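Long-range contacts in cystathionine gamma-lyase (Saccharomyces cerevisiae, PDB 1N8P), which binds pyridoxal-5'-phosphate as a member of the Cys/Met metabolism family of enzymes, relatives of the aminotransferases: residues A[265-270]-A[379-384]; A[309-314]-A[364-369]; A[327-332]-A[370-375]. All coordinates share one frame; numbering follows the deposited sequence.

Interaction 1 (A[265-270]-A[379-384])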
loop_
_atom_site.group_PDB
_atom_site.type_symbol
_atom_site.label_atom_id
_atom_site.label_comp_id
_atom_site.label_asym_id
_atom_site.label_seq_id
_atom_site.Cartn_x
_atom_site.Cartn_y
_atom_site.Cartn_z
ATOM N N ASN A 265 -23.872 -25.577 2.455
ATOM C CA ASN A 265 -24.892 -26.543 2.127
ATOM C C ASN A 265 -24.730 -27.723 3.068
ATOM O O ASN A 265 -25.696 -28.140 3.684
ATOM C CB ASN A 265 -24.747 -27.005 0.680
ATOM C CG ASN A 265 -25.692 -28.143 0.336
ATOM O OD1 ASN A 265 -25.424 -29.305 0.647
ATOM N ND2 ASN A 265 -26.811 -27.810 -0.297
ATOM N N LYS A 266 -23.512 -28.253 3.180
ATOM C CA LYS A 266 -23.246 -29.385 4.059
ATOM C C LYS A 266 -23.494 -29.051 5.529
ATOM O O LYS A 266 -23.667 -29.952 6.359
ATOM C CB LYS A 266 -21.814 -29.897 3.884
ATOM C CG LYS A 266 -21.635 -30.923 2.785
ATOM C CD LYS A 266 -20.213 -31.453 2.762
ATOM C CE LYS A 266 -19.828 -32.064 4.109
ATOM N NZ LYS A 266 -18.467 -32.687 4.099
ATOM N N ILE A 267 -23.513 -27.765 5.854
ATOM C CA ILE A 267 -23.777 -27.339 7.223
ATOM C C ILE A 267 -25.289 -27.150 7.434
ATOM O O ILE A 267 -25.807 -27.388 8.528
ATOM C CB ILE A 267 -23.040 -26.030 7.546
ATOM C CG1 ILE A 267 -21.555 -26.321 7.741
ATOM C CG2 ILE A 267 -23.609 -25.395 8.791
ATOM C CD1 ILE A 267 -20.687 -25.074 7.902
ATOM N N ALA A 268 -25.987 -26.719 6.382
ATOM C CA ALA A 268 -27.434 -26.525 6.430
ATOM C C ALA A 268 -28.118 -27.896 6.562
ATOM O O ALA A 268 -29.030 -28.080 7.366
ATOM C CB ALA A 268 -27.893 -25.841 5.173
ATOM N N GLU A 269 -27.669 -28.863 5.778
ATOM C CA GLU A 269 -28.251 -30.178 5.863
ATOM C C GLU A 269 -28.090 -30.661 7.296
ATOM O O GLU A 269 -28.999 -31.258 7.869
ATOM C CB GLU A 269 -27.582 -31.132 4.855
ATOM C CG GLU A 269 -27.474 -30.498 3.501
ATOM C CD GLU A 269 -27.198 -31.450 2.364
ATOM O OE1 GLU A 269 -26.402 -32.401 2.514
ATOM O OE2 GLU A 269 -27.775 -31.201 1.288
ATOM N N PHE A 270 -26.946 -30.382 7.893
ATOM C CA PHE A 270 -26.739 -30.829 9.251
ATOM C C PHE A 270 -27.737 -30.209 10.185
ATOM O O PHE A 270 -28.310 -30.879 11.029
ATOM C CB PHE A 270 -25.360 -30.467 9.750
ATOM C CG PHE A 270 -25.190 -30.695 11.213
ATOM C CD1 PHE A 270 -24.918 -31.952 11.707
ATOM C CD2 PHE A 270 -25.339 -29.647 12.102
ATOM C CE1 PHE A 270 -24.796 -32.153 13.061
ATOM C CE2 PHE A 270 -25.218 -29.847 13.456
ATOM C CZ PHE A 270 -24.947 -31.094 13.934
ATOM N N ASP A 379 -14.073 -29.199 9.967
ATOM C CA ASP A 379 -13.664 -28.394 11.109
ATOM C C ASP A 379 -14.782 -27.399 11.476
ATOM O O ASP A 379 -15.002 -27.076 12.648
ATOM C CB ASP A 379 -12.411 -27.606 10.759
ATOM C CG ASP A 379 -11.233 -28.476 10.477
ATOM O OD1 ASP A 379 -11.395 -29.686 10.303
ATOM O OD2 ASP A 379 -10.132 -27.929 10.413
ATOM N N LEU A 380 -15.473 -26.897 10.456
ATOM C CA LEU A 380 -16.539 -25.932 10.650
ATOM C C LEU A 380 -17.823 -26.636 11.049
ATOM O O LEU A 380 -18.548 -26.177 11.928
ATOM C CB LEU A 380 -16.745 -25.140 9.378
ATOM C CG LEU A 380 -15.636 -24.187 8.947
ATOM C CD1 LEU A 380 -15.874 -23.775 7.487
ATOM C CD2 LEU A 380 -15.595 -22.976 9.871
ATOM N N LEU A 381 -18.101 -27.760 10.403
ATOM C CA LEU A 381 -19.285 -28.524 10.731
ATOM C C LEU A 381 -19.107 -28.938 12.186
ATOM O O LEU A 381 -19.946 -28.646 13.027
ATOM C CB LEU A 381 -19.404 -29.767 9.836
ATOM C CG LEU A 381 -20.785 -30.432 9.827
ATOM C CD1 LEU A 381 -21.870 -29.407 9.511
ATOM C CD2 LEU A 381 -20.805 -31.526 8.806
ATOM N N GLU A 382 -17.993 -29.594 12.492
ATOM C CA GLU A 382 -17.743 -30.044 13.853
ATOM C C GLU A 382 -17.743 -28.898 14.852
ATOM O O GLU A 382 -17.933 -29.094 16.046
ATOM C CB GLU A 382 -16.417 -30.791 13.930
ATOM C CG GLU A 382 -16.379 -31.857 15.037
ATOM C CD GLU A 382 -17.370 -33.018 14.830
ATOM O OE1 GLU A 382 -17.459 -33.887 15.727
ATOM O OE2 GLU A 382 -18.050 -33.072 13.774
ATOM N N ASP A 383 -17.544 -27.687 14.369
ATOM C CA ASP A 383 -17.536 -26.549 15.263
ATOM C C ASP A 383 -18.954 -25.994 15.538
ATOM O O ASP A 383 -19.193 -25.386 16.584
ATOM C CB ASP A 383 -16.634 -25.459 14.698
ATOM C CG ASP A 383 -16.541 -24.269 15.614
ATOM O OD1 ASP A 383 -16.230 -24.476 16.803
ATOM O OD2 ASP A 383 -16.776 -23.131 15.158
ATOM N N ILE A 384 -19.881 -26.189 14.597
ATOM C CA ILE A 384 -21.262 -25.752 14.766
ATOM C C ILE A 384 -21.898 -26.705 15.781
ATOM O O ILE A 384 -22.633 -26.284 16.662
ATOM C CB ILE A 384 -22.058 -25.881 13.462
ATOM C CG1 ILE A 384 -21.430 -25.032 12.358
ATOM C CG2 ILE A 384 -23.486 -25.478 13.709
ATOM C CD1 ILE A 384 -21.682 -23.568 12.509
#
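With CG anti to the backbone N (chi1 -164°), L381 sends its CD1 branch across to the other helix, where it lands between I267 and F270. The F270 ring starts out the same way, CG anti to its own backbone N (chi1 170°), and the two residues meet near the base of the ring. The two helices run in nearly the same direction, 27° apart, with segment axes 10.0 Å from each other. L381 CD1 is the point where most of the contact gathers: it lies 3.6 Å from I267 CG1 and 3.7 Å from F270 CB, and also 3.7 Å from the carbonyl O of K266. A leucine suits this place because one branch of its fork can fill the dip between residues one turn apart. I267 slides past L381 in the opposite direction; the same branch goes on to CD1, 4.2 Å from L380 CB, and the other, CG2, is 4.2 Å from I384 CG1, where the side chains cross nearly at right angles. K266 lies at the margin, its exposed chain touching T377 and D378, while D379 turns to T10 and K7 of the second subunit. No hydrogen bond or salt bridge spans the two segments, so they are held by dispersion and the exclusion of water, interactions that depend on shape more than on direction.

Interaction 2 (A[309-314]-A[364-369])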
loop_
_atom_site.group_PDB
_atom_site.type_symbol
_atom_site.label_atom_id
_atom_site.label_comp_id
_atom_site.label_asym_id
_atom_site.label_seq_id
_atom_site.Cartn_x
_atom_site.Cartn_y
_atom_site.Cartn_z
ATOM N N SER A 309 -29.010 -19.294 7.842
ATOM C CA SER A 309 -29.708 -18.511 8.848
ATOM C C SER A 309 -30.521 -19.586 9.531
ATOM O O SER A 309 -31.059 -20.472 8.864
ATOM C CB SER A 309 -30.590 -17.481 8.159
ATOM O OG SER A 309 -31.321 -16.699 9.072
ATOM N N PHE A 310 -30.580 -19.567 10.854
ATOM C CA PHE A 310 -31.331 -20.617 11.514
ATOM C C PHE A 310 -31.680 -20.164 12.898
ATOM O O PHE A 310 -31.102 -19.196 13.371
ATOM C CB PHE A 310 -30.516 -21.926 11.532
ATOM C CG PHE A 310 -29.451 -21.973 12.580
ATOM C CD1 PHE A 310 -29.665 -22.656 13.770
ATOM C CD2 PHE A 310 -28.249 -21.305 12.402
ATOM C CE1 PHE A 310 -28.707 -22.665 14.755
ATOM C CE2 PHE A 310 -27.294 -21.315 13.385
ATOM C CZ PHE A 310 -27.521 -21.991 14.559
ATOM N N ARG A 311 -32.651 -20.833 13.520
ATOM C CA ARG A 311 -33.099 -20.492 14.869
ATOM C C ARG A 311 -32.917 -21.731 15.714
ATOM O O ARG A 311 -33.302 -22.814 15.293
ATOM C CB ARG A 311 -34.574 -20.038 14.846
ATOM C CG ARG A 311 -35.520 -20.952 14.052
ATOM C CD ARG A 311 -36.882 -20.298 13.675
ATOM N NE ARG A 311 -37.789 -20.122 14.808
ATOM C CZ ARG A 311 -37.670 -19.141 15.683
ATOM N NH1 ARG A 311 -36.699 -18.265 15.531
ATOM N NH2 ARG A 311 -38.484 -19.062 16.721
ATOM N N ILE A 312 -32.328 -21.592 16.896
ATOM C CA ILE A 312 -32.103 -22.765 17.738
ATOM C C ILE A 312 -33.249 -23.161 18.680
ATOM O O ILE A 312 -34.075 -22.326 19.045
ATOM C CB ILE A 312 -30.810 -22.613 18.545
ATOM C CG1 ILE A 312 -30.501 -21.141 18.740
ATOM C CG2 ILE A 312 -29.659 -23.282 17.826
ATOM C CD1 ILE A 312 -29.224 -20.927 19.481
ATOM N N LYS A 313 -33.277 -24.444 19.063
ATOM C CA LYS A 313 -34.323 -25.003 19.929
ATOM C C LYS A 313 -34.427 -24.329 21.289
ATOM O O LYS A 313 -34.721 -24.995 22.288
ATOM C CB LYS A 313 -34.117 -26.524 20.114
ATOM N N GLY A 314 -34.194 -23.017 21.313
ATOM C CA GLY A 314 -34.281 -22.245 22.539
ATOM C C GLY A 314 -34.653 -20.812 22.209
ATOM O O GLY A 314 -35.456 -20.563 21.281
ATOM N N PHE A 364 -36.501 -13.010 13.356
ATOM C CA PHE A 364 -36.735 -13.571 14.673
ATOM C C PHE A 364 -35.612 -13.285 15.673
ATOM O O PHE A 364 -34.424 -13.315 15.350
ATOM C CB PHE A 364 -36.962 -15.078 14.560
ATOM C CG PHE A 364 -38.344 -15.460 14.094
ATOM C CD1 PHE A 364 -38.553 -16.646 13.402
ATOM C CD2 PHE A 364 -39.434 -14.646 14.362
ATOM C CE1 PHE A 364 -39.824 -17.008 12.982
ATOM C CE2 PHE A 364 -40.703 -15.003 13.949
ATOM C CZ PHE A 364 -40.898 -16.188 13.257
ATOM N N ASP A 365 -36.015 -13.025 16.906
ATOM C CA ASP A 365 -35.095 -12.712 17.990
ATOM C C ASP A 365 -34.205 -13.886 18.365
ATOM O O ASP A 365 -33.145 -13.687 18.950
ATOM C CB ASP A 365 -35.902 -12.286 19.219
ATOM C CG ASP A 365 -35.063 -11.597 20.270
ATOM O OD1 ASP A 365 -34.069 -12.194 20.726
ATOM O OD2 ASP A 365 -35.420 -10.450 20.640
ATOM N N ASP A 366 -34.639 -15.107 18.063
ATOM C CA ASP A 366 -33.828 -16.281 18.397
ATOM C C ASP A 366 -33.176 -16.874 17.155
ATOM O O ASP A 366 -32.910 -18.064 17.087
ATOM C CB ASP A 366 -34.666 -17.343 19.154
ATOM C CG ASP A 366 -35.898 -17.836 18.364
ATOM O OD1 ASP A 366 -36.588 -17.003 17.748
ATOM O OD2 ASP A 366 -36.195 -19.053 18.380
ATOM N N LEU A 367 -32.892 -16.007 16.189
ATOM C CA LEU A 367 -32.274 -16.393 14.920
ATOM C C LEU A 367 -30.770 -16.120 14.790
ATOM O O LEU A 367 -30.316 -14.995 14.960
ATOM C CB LEU A 367 -32.960 -15.651 13.795
ATOM C CG LEU A 367 -32.419 -15.923 12.405
ATOM C CD1 LEU A 367 -33.206 -17.084 11.795
ATOM C CD2 LEU A 367 -32.546 -14.660 11.572
ATOM N N VAL A 368 -30.002 -17.151 14.463
ATOM C CA VAL A 368 -28.567 -16.994 14.271
ATOM C C VAL A 368 -28.248 -17.024 12.768
ATOM O O VAL A 368 -28.652 -17.946 12.042
ATOM C CB VAL A 368 -27.769 -18.120 14.971
ATOM C CG1 VAL A 368 -26.321 -18.090 14.521
ATOM C CG2 VAL A 368 -27.844 -17.951 16.469
ATOM N N ARG A 369 -27.539 -16.003 12.303
ATOM C CA ARG A 369 -27.145 -15.919 10.907
ATOM C C ARG A 369 -25.630 -16.109 10.777
ATOM O O ARG A 369 -24.842 -15.433 11.455
ATOM C CB ARG A 369 -27.554 -14.578 10.346
ATOM C CG ARG A 369 -26.886 -14.181 9.053
ATOM C CD ARG A 369 -27.433 -12.845 8.690
ATOM N NE ARG A 369 -26.580 -11.977 7.884
ATOM C CZ ARG A 369 -25.333 -11.635 8.176
ATOM N NH1 ARG A 369 -24.736 -12.110 9.263
ATOM N NH2 ARG A 369 -24.713 -10.744 7.415
#
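F364 places CD1 over one face of the R311 guanidinium, 3.2 Å above its plane and toward the rim, with ring and guanidinium 49° apart. F364 also opens a type I turn, closed by L367 N to F364 O at 3.2 Å. Within the turn, D366 is R311's counter-charge. R311 NH1 gives a hydrogen bond of 2.6 Å to D366 OD1, which sits near the guanidinium plane, and NH2 adds a weak one of 3.0 Å to the same oxygen. The carboxylate stands at 90° to the guanidinium, and NH1 meets OD1 from above the carboxylate plane. L367 pairs with R311, its branched end covering S309 OG, which bonds weakly to P150 O and N282 ND2. V368 makes the hydrogen-bonded pair with F310: F310 N to V368 O is 2.8 Å and V368 N to F310 O is 2.6 Å. V368 CG1 lies 3.6 Å from F310 CE2; F322 of helix 316-325 meets the F310 ring edge-to-face and touches V368. R369 NE bonds to N149 and NH1 to E343, its side chain about 6 Å from the pyridoxal-5'-phosphate. This helix-backed antiparallel ladder belongs to the C-terminal domain of fold-type I PLP enzymes.

Interaction 3 (A[327-332]-A[370-375])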
loop_
_atom_site.group_PDB
_atom_site.type_symbol
_atom_site.label_atom_id
_atom_site.label_comp_id
_atom_site.label_asym_id
_atom_site.label_seq_id
_atom_site.Cartn_x
_atom_site.Cartn_y
_atom_site.Cartn_z
ATOM N N ARG A 327 -15.671 -21.334 18.040
ATOM C CA ARG A 327 -14.243 -21.128 17.996
ATOM C C ARG A 327 -13.784 -20.642 16.633
ATOM O O ARG A 327 -13.035 -19.660 16.526
ATOM C CB ARG A 327 -13.536 -22.430 18.333
ATOM C CG ARG A 327 -12.042 -22.341 18.229
ATOM C CD ARG A 327 -11.407 -23.626 18.650
ATOM N NE ARG A 327 -11.649 -24.712 17.714
ATOM C CZ ARG A 327 -10.859 -24.969 16.682
ATOM N NH1 ARG A 327 -9.808 -24.204 16.478
ATOM N NH2 ARG A 327 -11.079 -26.007 15.890
ATOM N N LEU A 328 -14.248 -21.333 15.599
ATOM C CA LEU A 328 -13.881 -21.010 14.230
ATOM C C LEU A 328 -14.680 -19.861 13.605
ATOM O O LEU A 328 -14.114 -19.057 12.867
ATOM C CB LEU A 328 -13.979 -22.276 13.374
ATOM C CG LEU A 328 -13.009 -23.390 13.780
ATOM C CD1 LEU A 328 -13.052 -24.513 12.764
ATOM C CD2 LEU A 328 -11.597 -22.809 13.884
ATOM N N PHE A 329 -15.983 -19.775 13.871
ATOM C CA PHE A 329 -16.769 -18.663 13.323
ATOM C C PHE A 329 -16.482 -17.476 14.203
ATOM O O PHE A 329 -16.237 -17.630 15.381
ATOM C CB PHE A 329 -18.271 -18.973 13.321
ATOM C CG PHE A 329 -18.663 -19.983 12.295
ATOM C CD1 PHE A 329 -18.294 -21.298 12.434
ATOM C CD2 PHE A 329 -19.356 -19.602 11.161
ATOM C CE1 PHE A 329 -18.609 -22.230 11.459
ATOM C CE2 PHE A 329 -19.671 -20.526 10.180
ATOM C CZ PHE A 329 -19.292 -21.844 10.336
ATOM N N THR A 330 -16.516 -16.282 13.650
ATOM C CA THR A 330 -16.201 -15.125 14.461
ATOM C C THR A 330 -17.338 -14.144 14.573
ATOM O O THR A 330 -17.859 -13.656 13.577
ATOM C CB THR A 330 -14.924 -14.448 13.923
ATOM O OG1 THR A 330 -13.813 -15.318 14.180
ATOM C CG2 THR A 330 -14.683 -13.121 14.561
ATOM N N LEU A 331 -17.722 -13.864 15.813
ATOM C CA LEU A 331 -18.811 -12.945 16.088
ATOM C C LEU A 331 -18.420 -11.540 15.667
ATOM O O LEU A 331 -17.482 -10.956 16.205
ATOM C CB LEU A 331 -19.149 -12.981 17.576
ATOM C CG LEU A 331 -20.372 -12.204 18.032
ATOM C CD1 LEU A 331 -21.619 -12.798 17.420
ATOM C CD2 LEU A 331 -20.440 -12.263 19.539
ATOM N N ALA A 332 -19.146 -11.008 14.688
ATOM C CA ALA A 332 -18.892 -9.670 14.158
ATOM C C ALA A 332 -20.023 -9.284 13.213
ATOM O O ALA A 332 -21.043 -9.960 13.151
ATOM C CB ALA A 332 -17.583 -9.658 13.412
ATOM N N ILE A 370 -25.228 -17.041 9.918
ATOM C CA ILE A 370 -23.815 -17.338 9.715
ATOM C C ILE A 370 -23.302 -17.230 8.278
ATOM O O ILE A 370 -23.952 -17.623 7.311
ATOM C CB ILE A 370 -23.443 -18.727 10.284
ATOM C CG1 ILE A 370 -24.299 -19.804 9.661
ATOM C CG2 ILE A 370 -23.709 -18.755 11.770
ATOM C CD1 ILE A 370 -24.087 -21.149 10.294
ATOM N N SER A 371 -22.108 -16.659 8.187
ATOM C CA SER A 371 -21.363 -16.414 6.959
ATOM C C SER A 371 -20.240 -17.475 6.863
ATOM O O SER A 371 -19.167 -17.315 7.461
ATOM C CB SER A 371 -20.765 -15.004 7.057
ATOM O OG SER A 371 -20.183 -14.562 5.857
ATOM N N VAL A 372 -20.485 -18.564 6.145
ATOM C CA VAL A 372 -19.479 -19.590 6.010
ATOM C C VAL A 372 -18.274 -19.118 5.177
ATOM O O VAL A 372 -18.449 -18.583 4.076
ATOM C CB VAL A 372 -20.055 -20.807 5.340
ATOM C CG1 VAL A 372 -19.021 -21.911 5.296
ATOM C CG2 VAL A 372 -21.301 -21.240 6.066
ATOM N N GLY A 373 -17.063 -19.321 5.723
ATOM C CA GLY A 373 -15.818 -18.941 5.063
ATOM C C GLY A 373 -15.232 -20.085 4.253
ATOM O O GLY A 373 -15.989 -20.924 3.742
ATOM N N ILE A 374 -13.906 -20.149 4.132
ATOM C CA ILE A 374 -13.292 -21.234 3.350
ATOM C C ILE A 374 -12.364 -22.187 4.117
ATOM O O ILE A 374 -11.585 -22.939 3.508
ATOM C CB ILE A 374 -12.546 -20.693 2.068
ATOM C CG1 ILE A 374 -11.337 -19.818 2.454
ATOM C CG2 ILE A 374 -13.490 -19.838 1.253
ATOM C CD1 ILE A 374 -10.417 -19.454 1.283
ATOM N N GLU A 375 -12.463 -22.174 5.447
ATOM C CA GLU A 375 -11.678 -23.089 6.282
ATOM C C GLU A 375 -12.167 -24.503 5.930
ATOM O O GLU A 375 -13.090 -24.649 5.150
ATOM C CB GLU A 375 -11.920 -22.817 7.779
ATOM C CG GLU A 375 -11.749 -21.348 8.263
ATOM C CD GLU A 375 -12.993 -20.522 8.050
ATOM O OE1 GLU A 375 -13.145 -19.476 8.707
ATOM O OE2 GLU A 375 -13.826 -20.907 7.215
#
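F329 and V372 bring the two backbones closest, with CA atoms 7.9 Å apart, and L328 and E375 follow at 8.5 Å; this is too far for direct strand pairing. Strand 341-343 lies between strands 330-331 and 367-371 in the sheet, so the contact is made by the side chain of F329 reaching backbone and side-chain atoms of 370-372. L328 still has helix-like torsions, whereas F329 is extended (psi 149°), and the chain changes course there as it enters the short strand. F329 CG is anti to the carbonyl carbon (chi1 -72°), which carries the ring over to the other segment. Its CE2 atom does the touching: it lies 4.2 Å from I370 CB and 4.3 Å from V372 CA, with S371 O and V372 CG2 also near. A large flat ring suits this gap, since it reaches a strand that the backbone cannot, and the beta-branched I370 and V372 give it apolar surface. The polar ends turn elsewhere: S371 OG receives a hydrogen bond from G336 N, and E375 OE1 one from S340 N. R327 forms a salt bridge with D6 of the second subunit, and L331 makes backbone hydrogen bonds to the third subunit. L380, D383 and I384 of helix 377-392 meet the F329 ring, while I370 touches L342 of strand 341-343 and I308 of strand 307-312.

From the N terminus, helix 253-271 supplies the first segment of interaction 1, whose partner on helix 377-392 closes a loop with 108 residues between the segments. Interactions 2 and 3, closing loops of 49 and 37 residues, both nest inside it, and they cross each other, because 309-314 and 327-332 are followed in the same order by 364-369 and 370-375. Interaction 2 ties neighbouring strands 307-312 and 367-371; interaction 3 brings the end of the latter strand against the loop leading into strand 330-331. Interactions 1 and 3 touch, with D383 OD2 and L328 N 3.1 Å apart, a probable hydrogen bond. Together they join sheet and covering helices of the C-terminal domain.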